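MNT antitoxin (Aphanizomenon flos-aquae 2012/KM1/D3, PDB 7AE2) transfers AMP from ATP onto a tyrosine of its partner toxin HepT, twice in succession, which largely accounts for its neutralising the toxin. Local coordinates at residues I22-M27 with F68-I73. Numbering follows the deposited sequence.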
loop_
_atom_site.group_PDB
_atom_site.type_symbol
_atom_site.label_atom_id
_atom_site.label_comp_id
_atom_site.label_asym_id
_atom_site.label_seq_id
_atom_site.Cartn_x
_atom_site.Cartn_y
_atom_site.Cartn_z
ATOM N N ILE B 22 -4.438 3.644 -26.168
ATOM C CA ILE B 22 -5.494 2.852 -25.544
ATOM C C ILE B 22 -6.658 2.786 -26.526
ATOM O O ILE B 22 -7.591 3.599 -26.438
ATOM C CB ILE B 22 -5.922 3.448 -24.194
ATOM C CG1 ILE B 22 -4.692 3.767 -23.341
ATOM C CG2 ILE B 22 -6.836 2.488 -23.454
ATOM C CD1 ILE B 22 -5.021 4.346 -21.980
ATOM N N PRO B 23 -6.642 1.850 -27.479
ATOM C CA PRO B 23 -7.672 1.865 -28.531
ATOM C C PRO B 23 -9.068 1.552 -28.024
ATOM O O PRO B 23 -10.047 1.982 -28.644
ATOM C CB PRO B 23 -7.178 0.798 -29.518
ATOM C CG PRO B 23 -6.348 -0.122 -28.682
ATOM C CD PRO B 23 -5.688 0.741 -27.647
ATOM N N TYR B 24 -9.193 0.821 -26.919
ATOM C CA TYR B 24 -10.501 0.489 -26.371
ATOM C C TYR B 24 -11.079 1.593 -25.494
ATOM O O TYR B 24 -12.166 1.410 -24.935
ATOM C CB TYR B 24 -10.421 -0.817 -25.572
ATOM C CG TYR B 24 -9.380 -0.807 -24.476
ATOM C CD1 TYR B 24 -9.696 -0.376 -23.193
ATOM C CD2 TYR B 24 -8.082 -1.234 -24.721
ATOM C CE1 TYR B 24 -8.748 -0.366 -22.188
ATOM C CE2 TYR B 24 -7.126 -1.228 -23.721
ATOM C CZ TYR B 24 -7.466 -0.794 -22.458
ATOM O OH TYR B 24 -6.519 -0.786 -21.460
ATOM N N LEU B 25 -10.392 2.724 -25.362
ATOM C CA LEU B 25 -10.866 3.807 -24.512
ATOM C C LEU B 25 -11.913 4.636 -25.245
ATOM O O LEU B 25 -11.724 5.004 -26.408
ATOM C CB LEU B 25 -9.702 4.696 -24.080
ATOM C CG LEU B 25 -10.038 5.790 -23.067
ATOM C CD1 LEU B 25 -10.413 5.181 -21.724
ATOM C CD2 LEU B 25 -8.874 6.755 -22.920
ATOM N N LYS B 26 -13.017 4.928 -24.558
ATOM C CA LYS B 26 -14.077 5.766 -25.104
ATOM C C LYS B 26 -14.253 7.085 -24.368
ATOM O O LYS B 26 -14.749 8.044 -24.963
ATOM C CB LYS B 26 -15.414 5.012 -25.093
ATOM N N MET B 27 -13.858 7.160 -23.098
ATOM C CA MET B 27 -13.992 8.391 -22.333
ATOM C C MET B 27 -13.020 8.363 -21.162
ATOM O O MET B 27 -12.810 7.314 -20.547
ATOM C CB MET B 27 -15.430 8.581 -21.829
ATOM C CG MET B 27 -15.691 9.927 -21.169
ATOM S SD MET B 27 -17.402 10.126 -20.633
ATOM C CE MET B 27 -17.537 8.822 -19.415
ATOM N N PHE B 68 -4.820 -2.809 -15.844
ATOM C CA PHE B 68 -3.798 -2.317 -14.928
ATOM C C PHE B 68 -2.647 -1.615 -15.634
ATOM O O PHE B 68 -1.747 -1.111 -14.955
ATOM C CB PHE B 68 -3.252 -3.466 -14.077
ATOM C CG PHE B 68 -4.273 -4.078 -13.161
ATOM C CD1 PHE B 68 -4.714 -3.395 -12.040
ATOM C CD2 PHE B 68 -4.787 -5.339 -13.417
ATOM C CE1 PHE B 68 -5.652 -3.954 -11.196
ATOM C CE2 PHE B 68 -5.725 -5.902 -12.577
ATOM C CZ PHE B 68 -6.157 -5.209 -11.466
ATOM N N VAL B 69 -2.645 -1.567 -16.971
ATOM C CA VAL B 69 -1.596 -0.853 -17.698
ATOM C C VAL B 69 -1.989 0.582 -18.017
ATOM O O VAL B 69 -1.135 1.362 -18.469
ATOM C CB VAL B 69 -1.223 -1.603 -18.995
ATOM C CG1 VAL B 69 -2.155 -1.215 -20.133
ATOM C CG2 VAL B 69 0.233 -1.351 -19.366
ATOM N N ILE B 70 -3.251 0.959 -17.793
ATOM C CA ILE B 70 -3.679 2.339 -18.042
ATOM C C ILE B 70 -2.886 3.348 -17.210
ATOM O O ILE B 70 -2.457 4.371 -17.768
ATOM C CB ILE B 70 -5.189 2.470 -17.851
ATOM C CG1 ILE B 70 -5.936 1.732 -18.964
ATOM C CG2 ILE B 70 -5.610 3.937 -17.811
ATOM C CD1 ILE B 70 -7.417 2.024 -19.003
ATOM N N PRO B 71 -2.670 3.146 -15.901
ATOM C CA PRO B 71 -1.864 4.130 -15.155
ATOM C C PRO B 71 -0.473 4.330 -15.730
ATOM O O PRO B 71 0.014 5.466 -15.778
ATOM C CB PRO B 71 -1.816 3.537 -13.740
ATOM C CG PRO B 71 -3.038 2.705 -13.644
ATOM C CD PRO B 71 -3.213 2.107 -15.004
ATOM N N GLY B 72 0.182 3.254 -16.171
ATOM C CA GLY B 72 1.493 3.402 -16.781
ATOM C C GLY B 72 1.440 4.149 -18.100
ATOM O O GLY B 72 2.340 4.933 -18.416
ATOM N N ILE B 73 0.385 3.923 -18.886
ATOM C CA ILE B 73 0.238 4.626 -20.157
ATOM C C ILE B 73 -0.065 6.100 -19.919
ATOM O O ILE B 73 0.533 6.982 -20.546
ATOM C CB ILE B 73 -0.851 3.955 -21.016
ATOM C CG1 ILE B 73 -0.418 2.544 -21.422
ATOM C CG2 ILE B 73 -1.157 4.797 -22.247
ATOM C CD1 ILE B 73 -1.450 1.803 -22.245
#
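Ile70, near the start of helix 70-78, reaches two side chains of the 22-25 turn with one arm. Its CG1 lies 3.6 Å from OH of Tyr24 and also touches CD1 of Ile22. CD1 of Ile70 comes obliquely to the ring, 4.2 Å from CE1 of Tyr24. No hydrogen bond crosses here; the tyrosine hydroxyl makes a weak one to the carbonyl oxygen of Ala66, a few residues before Ile70. Tyr24 can lie over the turn because its CG sits between the backbone N and the carbonyl carbon (chi1 55°), and one ring face then receives CG2 of Ile22, 3.5 Å above the plane and toward the rim. Tyr51 and Tyr56 meet the same ring edge-to-face.

The turn, type I and closed by Leu25 N to Ile22 O at 3.1 Å, leads from helix 18-21 into strand 25-31 of the mixed sheet of this minimal nucleotidyltransferase, which has the polymerase beta fold. Ile70 also touches Ile87 on strand 85-89, and the side chain of Ile70 is about 10 Å from that of Asp86, a probable magnesium ligand.

Three residues further along, Ile73 meets the same arm of Ile22 that Ile70 touches. Its CG2 lies 3.8 Å from CG1 of Ile22 and also touches CD1 of that residue. CD1 of Ile73 approaches the same CG1 of Ile22 to 3.9 Å.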